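Local coordinates for protein peptide ABC transporter permease (Staphylococcus hominis, PDB 6EXS) that probably imports small peptides across the bacterial membrane as a POT-family transporter and binds a thioalcohol-conjugated dipeptide, a precursor of human axillary malodour, at residues 64-67 and 68-72; 115-118 and 119-123. One frame throughout, in Å; residues are numbered along the deposited sequence.

Overall arrangement
Both interactions are local, each made within one transmembrane helix: interaction 1 in helix 56-72 and interaction 2 in helix 110-137. Their centres lie about 11 Å apart, and the two helices pack together there. Tyr66 of interaction 1 fits against Met118, Ile121 and Ile122 of interaction 2, with Tyr66 CZ 3.7 Å from Met118 CG. Interaction 1 is nearer the middle of the chain, and its Tyr71 side chain is about 6 Å from the bound peptide. Both are mostly buried and both meet monoolein, interaction 1 through Leu69 and Met72; in interaction 2 Phe119 is exposed. Aliphatic and tyrosine side chains dominate the first contact. Phenylalanine rings against monoolein chains mark the second.

Interaction 1: residues 64-67 and 68-72; sequences SVYG and ALIYM. With OLC ((2R)-2,3-dihydroxypropyl (9Z)-octadec-9-enoate), chain C.
Ser64, Val65 and Tyr66 give their carbonyls to Ala68 N, Leu69 N and Ile70 N in regular i to i+4 helical bonds, the shortest being Ala68 N to Ser64 O at 2.8 Å. The next bond, Tyr71 N to Gly67 O, is weak at 3.5 Å. The side chains follow the same spacing. Val65 and Leu69 lie side by side and point the same way, with Val65 CG1 4.0 Å from Leu69 CD1. Tyr66 has CG anti to its own N (chi1 -172°), which sets the ring beside the carbonyl carbon. Its side chain meets that of Ile70 at a slant, and Tyr66 CE1 comes 3.6 Å from Ile70 CD1. One turn after Gly67, the Tyr71 ring turns its edge to the backbone. Chi1 of -72° sets CG beside the backbone N, and Tyr71 CD1 approaches Gly67 O to 3.0 Å, with the oxygen in the ring plane. A monoolein molecule lies along the Leu69 and Met72 side: its C5 is 3.8 Å from Leu69 CD2, and its C3 is 3.9 Å from Met72 CB. Tyr66 faces helix 110-137 and also touches Met35 and Leu39 of helix 16-44. Tyr71 touches Tyr33, a residue of the peptide pocket, and its side chain is about 6 Å from the bound conjugated peptide. Near the helix end, Ser73 OG bonds to the carbonyl oxygens of Leu69 and Ile70. The chemistry divides round the helix: Leu69 and Met72 meet lipid, Met72 and Val65 also touch helix 249-273, Tyr66 and Ile70 pack against helices 16-44 and 110-137, and Tyr71 lies beside the peptide pocket. The Tyr71 ring edge makes a C-H to oxygen approach at Gly67 O, which takes a weak hydrogen bond from Tyr71 N.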
ATOM      1  N   SER A  64      -8.012   2.200   6.826  1.00 38.28           N
ATOM      2  CA  SER A  64      -6.627   2.455   7.206  1.00 36.97           C
ATOM      3  C   SER A  64      -5.976   1.268   7.901  1.00 40.19           C
ATOM      4  O   SER A  64      -4.864   0.899   7.545  1.00 38.45           O
ATOM      5  CB  SER A  64      -6.541   3.707   8.067  1.00 39.29           C
ATOM      6  OG  SER A  64      -6.780   4.846   7.263  1.00 45.03           O
ATOM      7  N   VAL A  65      -6.676   0.658   8.877  1.00 38.49           N
ATOM      8  CA  VAL A  65      -6.204  -0.507   9.635  1.00 38.77           C
ATOM      9  C   VAL A  65      -6.004  -1.694   8.677  1.00 42.84           C
ATOM     10  O   VAL A  65      -4.981  -2.386   8.752  1.00 43.88           O
ATOM     11  CB  VAL A  65      -7.129  -0.809  10.849  1.00 43.35           C
ATOM     12  CG1 VAL A  65      -6.794  -2.147  11.511  1.00 43.63           C
ATOM     13  CG2 VAL A  65      -7.072   0.323  11.872  1.00 43.73           C
ATOM     14  N   TYR A  66      -6.941  -1.866   7.731  1.00 37.77           N
ATOM     15  CA  TYR A  66      -6.906  -2.887   6.688  1.00 36.86           C
ATOM     16  C   TYR A  66      -5.641  -2.694   5.815  1.00 40.94           C
ATOM     17  O   TYR A  66      -4.898  -3.654   5.616  1.00 41.13           O
ATOM     18  CB  TYR A  66      -8.202  -2.785   5.863  1.00 37.56           C
ATOM     19  CG  TYR A  66      -8.479  -3.867   4.842  1.00 39.43           C
ATOM     20  CD1 TYR A  66      -7.744  -5.053   4.825  1.00 41.58           C
ATOM     21  CD2 TYR A  66      -9.482  -3.710   3.893  1.00 39.85           C
ATOM     22  CE1 TYR A  66      -7.994  -6.044   3.878  1.00 41.16           C
ATOM     23  CE2 TYR A  66      -9.746  -4.700   2.950  1.00 40.39           C
ATOM     24  CZ  TYR A  66      -9.005  -5.864   2.950  1.00 45.24           C
ATOM     25  OH  TYR A  66      -9.307  -6.838   2.038  1.00 46.27           O
ATOM     26  N   GLY A  67      -5.400  -1.457   5.363  1.00 37.54           N
ATOM     27  CA  GLY A  67      -4.240  -1.065   4.564  1.00 36.63           C
ATOM     28  C   GLY A  67      -2.934  -1.281   5.307  1.00 42.32           C
ATOM     29  O   GLY A  67      -1.983  -1.811   4.735  1.00 41.58           O
ATOM     30  N   ALA A  68      -2.895  -0.912   6.612  1.00 39.99           N
ATOM     31  CA  ALA A  68      -1.742  -1.099   7.501  1.00 39.30           C
ATOM     32  C   ALA A  68      -1.428  -2.588   7.671  1.00 43.54           C
ATOM     33  O   ALA A  68      -0.252  -2.962   7.656  1.00 44.84           O
ATOM     34  CB  ALA A  68      -2.021  -0.471   8.862  1.00 40.57           C
ATOM     35  N   LEU A  69      -2.476  -3.442   7.804  1.00 38.74           N
ATOM     36  CA  LEU A  69      -2.293  -4.883   8.004  1.00 38.08           C
ATOM     37  C   LEU A  69      -1.782  -5.590   6.772  1.00 41.36           C
ATOM     38  O   LEU A  69      -0.967  -6.490   6.917  1.00 41.45           O
ATOM     39  CB  LEU A  69      -3.538  -5.573   8.568  1.00 38.19           C
ATOM     40  CG  LEU A  69      -3.803  -5.303  10.060  1.00 43.69           C
ATOM     41  CD1 LEU A  69      -5.220  -5.630  10.430  1.00 44.05           C
ATOM     42  CD2 LEU A  69      -2.835  -6.068  10.958  1.00 45.76           C
ATOM     43  N   ILE A  70      -2.198  -5.156   5.568  1.00 37.76           N
ATOM     44  CA  ILE A  70      -1.715  -5.721   4.302  1.00 37.22           C
ATOM     45  C   ILE A  70      -0.189  -5.563   4.176  1.00 44.28           C
ATOM     46  O   ILE A  70       0.491  -6.534   3.851  1.00 44.58           O
ATOM     47  CB  ILE A  70      -2.500  -5.153   3.080  1.00 38.22           C
ATOM     48  CG1 ILE A  70      -3.849  -5.874   2.944  1.00 36.96           C
ATOM     49  CG2 ILE A  70      -1.675  -5.248   1.770  1.00 36.98           C
ATOM     50  CD1 ILE A  70      -4.867  -5.109   2.326  1.00 44.09           C
ATOM     51  N   TYR A  71       0.332  -4.361   4.497  1.00 42.93           N
ATOM     52  CA  TYR A  71       1.751  -4.011   4.449  1.00 43.55           C
ATOM     53  C   TYR A  71       2.550  -4.650   5.591  1.00 45.65           C
ATOM     54  O   TYR A  71       3.684  -5.067   5.356  1.00 44.22           O
ATOM     55  CB  TYR A  71       1.933  -2.479   4.374  1.00 46.76           C
ATOM     56  CG  TYR A  71       1.536  -1.918   3.020  1.00 51.10           C
ATOM     57  CD1 TYR A  71       0.203  -1.669   2.712  1.00 53.85           C
ATOM     58  CD2 TYR A  71       2.483  -1.713   2.023  1.00 52.77           C
ATOM     59  CE1 TYR A  71      -0.181  -1.233   1.445  1.00 55.72           C
ATOM     60  CE2 TYR A  71       2.113  -1.265   0.752  1.00 53.99           C
ATOM     61  CZ  TYR A  71       0.776  -1.023   0.469  1.00 64.79           C
ATOM     62  OH  TYR A  71       0.383  -0.571  -0.772  1.00 69.98           O
ATOM     63  N   MET A  72       1.948  -4.769   6.812  1.00 41.70           N
ATOM     64  CA  MET A  72       2.571  -5.404   7.994  1.00 40.68           C
ATOM     65  C   MET A  72       2.755  -6.908   7.805  1.00 45.14           C
ATOM     66  O   MET A  72       3.778  -7.449   8.213  1.00 46.12           O
ATOM     67  CB  MET A  72       1.735  -5.164   9.261  1.00 42.61           C
ATOM     68  CG  MET A  72       2.190  -3.996  10.095  1.00 45.09           C
ATOM     69  SD  MET A  72       0.929  -3.549  11.309  1.00 47.86           S
ATOM     70  CE  MET A  72       1.318  -1.856  11.550  1.00 44.18           C
TER
HETATM   71  C10 OLC C 502       0.847 -13.693   8.373  1.00 56.49           C
HETATM   72  C9  OLC C 502       0.137 -13.163   9.362  1.00 56.80           C
HETATM   73  C11 OLC C 502       0.977 -13.199   6.960  1.00 54.60           C
HETATM   74  C8  OLC C 502      -0.720 -11.930   9.324  1.00 56.82           C
HETATM   75  C24 OLC C 502       8.000  -9.184  14.286  1.00 68.59           C
HETATM   76  C12 OLC C 502       1.552 -14.244   6.016  1.00 51.81           C
HETATM   77  C7  OLC C 502      -0.553 -11.042  10.557  1.00 56.32           C
HETATM   78  C6  OLC C 502      -0.592  -9.556  10.236  1.00 55.36           C
HETATM   79  C5  OLC C 502      -0.067  -8.637  11.331  1.00 56.10           C
HETATM   80  C4  OLC C 502       1.406  -8.797  11.674  1.00 57.31           C
HETATM   81  C3  OLC C 502       2.005  -7.560  12.323  1.00 60.03           C
HETATM   82  C2  OLC C 502       3.249  -7.832  13.165  1.00 63.52           C
HETATM   83  C21 OLC C 502       6.204 -10.020  12.716  1.00 67.52           C
HETATM   84  C1  OLC C 502       4.408  -8.445  12.431  1.00 66.06           C
HETATM   85  C22 OLC C 502       7.544  -9.331  12.851  1.00 68.05           C
HETATM   86  O19 OLC C 502       4.625  -8.314  11.255  1.00 67.31           O
HETATM   87  O25 OLC C 502       9.334  -8.690  14.340  1.00 69.03           O
HETATM   88  O23 OLC C 502       8.506 -10.102  12.135  1.00 69.30           O
HETATM   89  O20 OLC C 502       5.185  -9.150  13.269  1.00 67.33           O

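Interaction 2: residues 115-118 and 119-123; sequences FSSM and FFIII. With OLC ((2R)-2,3-dihydroxypropyl (9Z)-octadec-9-enoate), chain E; OLC ((2R)-2,3-dihydroxypropyl (9Z)-octadec-9-enoate), chain N.
Phe115 to Ile122 form about two turns of transmembrane helix 110-137 in this major facilitator fold, and four i to i+4 bonds join them: Phe119 N to Phe115 O, Phe120 N to Ser116 O, Ile121 N to Ser117 O and Ile122 N to Met118 O. The last is the shortest, at 2.8 Å. Phe120 also brings CD2 to 3.1 Å from Ser116 O. Phe119 CG is anti to its N (chi1 169°) and Phe120 CG lies beside its own N; with these torsions Phe119 CD2 stands 4.0 Å above the Phe120 ring plane, over its centre. A monoolein chain runs past both rings, with its C8 3.6 Å from Phe119 CD2 and its C11 3.7 Å from Phe120 CE2. A second monoolein lays C2 over one face of the Phe115 ring, offset toward the rim. The serine hydroxyls are held within the protein: Ser116 OG bonds to Phe112 O, and Ser117 OG to Gly101 O. Ser117 OG also lies 3.7 Å from Ile121 CD1. The Met118 face of the helix meets helix 56-72, where Met118 also touches Ile62, while Ser116, Ser117 and Phe120 touch helix 74-106.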
ATOM      1  N   PHE A 115     -15.464  -8.987   7.547  1.00 42.10           N
ATOM      2  CA  PHE A 115     -14.268  -9.298   8.348  1.00 42.06           C
ATOM      3  C   PHE A 115     -13.540 -10.588   7.881  1.00 44.53           C
ATOM      4  O   PHE A 115     -12.309 -10.604   7.908  1.00 43.02           O
ATOM      5  CB  PHE A 115     -14.561  -9.286   9.856  1.00 44.97           C
ATOM      6  CG  PHE A 115     -14.884  -7.888  10.353  1.00 47.03           C
ATOM      7  CD1 PHE A 115     -13.878  -6.943  10.533  1.00 50.08           C
ATOM      8  CD2 PHE A 115     -16.198  -7.508  10.611  1.00 50.38           C
ATOM      9  CE1 PHE A 115     -14.182  -5.640  10.965  1.00 51.52           C
ATOM     10  CE2 PHE A 115     -16.502  -6.206  11.042  1.00 53.42           C
ATOM     11  CZ  PHE A 115     -15.494  -5.281  11.214  1.00 51.13           C
ATOM     12  N   SER A 116     -14.273 -11.613   7.383  1.00 41.04           N
ATOM     13  CA  SER A 116     -13.652 -12.834   6.852  1.00 40.93           C
ATOM     14  C   SER A 116     -12.888 -12.543   5.556  1.00 46.00           C
ATOM     15  O   SER A 116     -11.808 -13.100   5.342  1.00 47.08           O
ATOM     16  CB  SER A 116     -14.684 -13.931   6.638  1.00 44.69           C
ATOM     17  OG  SER A 116     -15.670 -13.511   5.713  1.00 53.69           O
ATOM     18  N   SER A 117     -13.422 -11.632   4.717  1.00 41.83           N
ATOM     19  CA  SER A 117     -12.790 -11.161   3.475  1.00 39.80           C
ATOM     20  C   SER A 117     -11.460 -10.472   3.812  1.00 44.42           C
ATOM     21  O   SER A 117     -10.443 -10.763   3.186  1.00 44.37           O
ATOM     22  CB  SER A 117     -13.709 -10.173   2.769  1.00 40.96           C
ATOM     23  OG  SER A 117     -13.080  -9.514   1.684  1.00 45.99           O
ATOM     24  N   MET A 118     -11.478  -9.559   4.807  1.00 42.26           N
ATOM     25  CA  MET A 118     -10.305  -8.821   5.274  1.00 41.96           C
ATOM     26  C   MET A 118      -9.222  -9.776   5.739  1.00 44.53           C
ATOM     27  O   MET A 118      -8.088  -9.630   5.314  1.00 43.27           O
ATOM     28  CB  MET A 118     -10.689  -7.833   6.376  1.00 45.12           C
ATOM     29  CG  MET A 118     -11.175  -6.499   5.835  1.00 49.36           C
ATOM     30  SD  MET A 118     -11.922  -5.401   7.064  1.00 55.72           S
ATOM     31  CE  MET A 118     -10.559  -5.292   8.341  1.00 53.10           C
ATOM     32  N   PHE A 119      -9.600 -10.805   6.527  1.00 40.90           N
ATOM     33  CA  PHE A 119      -8.730 -11.850   7.058  1.00 40.49           C
ATOM     34  C   PHE A 119      -7.970 -12.598   5.936  1.00 42.93           C
ATOM     35  O   PHE A 119      -6.744 -12.698   6.004  1.00 41.52           O
ATOM     36  CB  PHE A 119      -9.549 -12.826   7.944  1.00 42.93           C
ATOM     37  CG  PHE A 119      -8.850 -14.100   8.359  1.00 44.91           C
ATOM     38  CD1 PHE A 119      -7.939 -14.102   9.408  1.00 48.59           C
ATOM     39  CD2 PHE A 119      -9.100 -15.298   7.700  1.00 47.49           C
ATOM     40  CE1 PHE A 119      -7.289 -15.282   9.790  1.00 50.45           C
ATOM     41  CE2 PHE A 119      -8.445 -16.475   8.076  1.00 51.00           C
ATOM     42  CZ  PHE A 119      -7.543 -16.458   9.115  1.00 49.70           C
ATOM     43  N   PHE A 120      -8.699 -13.102   4.915  1.00 38.17           N
ATOM     44  CA  PHE A 120      -8.117 -13.840   3.789  1.00 36.68           C
ATOM     45  C   PHE A 120      -7.256 -12.949   2.883  1.00 38.43           C
ATOM     46  O   PHE A 120      -6.205 -13.393   2.414  1.00 36.93           O
ATOM     47  CB  PHE A 120      -9.211 -14.575   2.991  1.00 38.46           C
ATOM     48  CG  PHE A 120      -9.768 -15.816   3.654  1.00 40.25           C
ATOM     49  CD1 PHE A 120      -9.000 -16.969   3.770  1.00 43.25           C
ATOM     50  CD2 PHE A 120     -11.074 -15.848   4.120  1.00 42.60           C
ATOM     51  CE1 PHE A 120      -9.515 -18.117   4.377  1.00 45.04           C
ATOM     52  CE2 PHE A 120     -11.588 -16.994   4.734  1.00 46.44           C
ATOM     53  CZ  PHE A 120     -10.806 -18.121   4.856  1.00 45.07           C
ATOM     54  N   ILE A 121      -7.679 -11.682   2.656  1.00 34.18           N
ATOM     55  CA  ILE A 121      -6.899 -10.765   1.823  1.00 32.58           C
ATOM     56  C   ILE A 121      -5.649 -10.280   2.589  1.00 37.18           C
ATOM     57  O   ILE A 121      -4.583 -10.235   1.971  1.00 37.72           O
ATOM     58  CB  ILE A 121      -7.740  -9.632   1.174  1.00 34.57           C
ATOM     59  CG1 ILE A 121      -8.709 -10.245   0.115  1.00 34.86           C
ATOM     60  CG2 ILE A 121      -6.843  -8.535   0.533  1.00 33.16           C
ATOM     61  CD1 ILE A 121      -9.968  -9.400  -0.247  1.00 39.98           C
ATOM     62  N   ILE A 122      -5.736 -10.013   3.919  1.00 33.46           N
ATOM     63  CA  ILE A 122      -4.557  -9.626   4.722  1.00 33.23           C
ATOM     64  C   ILE A 122      -3.481 -10.733   4.642  1.00 38.98           C
ATOM     65  O   ILE A 122      -2.334 -10.438   4.314  1.00 38.73           O
ATOM     66  CB  ILE A 122      -4.889  -9.217   6.191  1.00 36.13           C
ATOM     67  CG1 ILE A 122      -5.583  -7.845   6.238  1.00 35.36           C
ATOM     68  CG2 ILE A 122      -3.608  -9.200   7.075  1.00 37.94           C
ATOM     69  CD1 ILE A 122      -6.494  -7.651   7.423  1.00 39.10           C
ATOM     70  N   ILE A 123      -3.885 -11.999   4.884  1.00 36.57           N
ATOM     71  CA  ILE A 123      -3.012 -13.169   4.882  1.00 37.61           C
ATOM     72  C   ILE A 123      -2.486 -13.483   3.480  1.00 41.38           C
ATOM     73  O   ILE A 123      -1.282 -13.705   3.326  1.00 42.06           O
ATOM     74  CB  ILE A 123      -3.682 -14.397   5.574  1.00 42.03           C
ATOM     75  CG1 ILE A 123      -3.917 -14.084   7.075  1.00 42.67           C
ATOM     76  CG2 ILE A 123      -2.810 -15.677   5.389  1.00 44.08           C
ATOM     77  CD1 ILE A 123      -4.395 -15.198   7.892  1.00 50.94           C
TER
HETATM   78  C10 OLC E 504     -12.718 -17.728   8.548  1.00 74.22           C
HETATM   79  C9  OLC E 504     -12.052 -16.850   9.283  1.00 73.26           C
HETATM   80  C11 OLC E 504     -13.874 -17.448   7.627  1.00 75.21           C
HETATM   81  C8  OLC E 504     -12.301 -15.373   9.369  1.00 72.82           C
HETATM   82  C24 OLC E 504     -21.045 -10.007  14.229  1.00 89.85           C
HETATM   83  C12 OLC E 504     -14.361 -18.663   6.841  1.00 76.58           C
HETATM   84  C7  OLC E 504     -12.559 -14.872  10.787  1.00 73.12           C
HETATM   85  C13 OLC E 504     -15.409 -18.326   5.790  1.00 76.55           C
HETATM   86  C6  OLC E 504     -13.222 -13.502  10.851  1.00 73.54           C
HETATM   87  C5  OLC E 504     -14.744 -13.523  10.739  1.00 74.71           C
HETATM   88  C4  OLC E 504     -15.475 -13.716  12.063  1.00 77.25           C
HETATM   89  C3  OLC E 504     -15.755 -12.430  12.831  1.00 79.49           C
HETATM   90  C2  OLC E 504     -17.094 -11.792  12.471  1.00 81.60           C
HETATM   91  C21 OLC E 504     -19.034  -8.749  13.318  1.00 86.64           C
HETATM   92  C1  OLC E 504     -17.379 -10.487  13.158  1.00 83.61           C
HETATM   93  C22 OLC E 504     -20.065  -8.865  14.423  1.00 88.98           C
HETATM   94  O19 OLC E 504     -16.602  -9.884  13.854  1.00 84.00           O
HETATM   95  O25 OLC E 504     -21.967  -9.740  13.177  1.00 89.26           O
HETATM   96  O23 OLC E 504     -19.407  -8.979  15.688  1.00 90.03           O
HETATM   97  O20 OLC E 504     -18.625 -10.072  12.888  1.00 85.36           O
HETATM   98  C24 OLC N 513     -18.191  -3.095  13.331  1.00 70.18           C
HETATM   99  C5  OLC N 513     -12.507  -9.791  14.258  1.00 75.62           C
HETATM  100  C4  OLC N 513     -12.715  -8.283  14.250  1.00 75.03           C
HETATM  101  C3  OLC N 513     -14.063  -7.854  14.805  1.00 75.13           C
HETATM  102  C2  OLC N 513     -14.277  -6.344  14.798  1.00 74.83           C
HETATM  103  C21 OLC N 513     -17.169  -4.103  15.403  1.00 72.42           C
HETATM  104  C1  OLC N 513     -15.626  -5.930  15.317  1.00 75.04           C
HETATM  105  C22 OLC N 513     -18.306  -4.152  14.404  1.00 71.62           C
HETATM  106  O19 OLC N 513     -16.295  -6.583  16.078  1.00 76.87           O
HETATM  107  O25 OLC N 513     -18.588  -1.826  13.831  1.00 70.82           O
HETATM  108  O23 OLC N 513     -18.412  -5.447  13.812  1.00 72.43           O
HETATM  109  O20 OLC N 513     -15.999  -4.736  14.827  1.00 72.75           O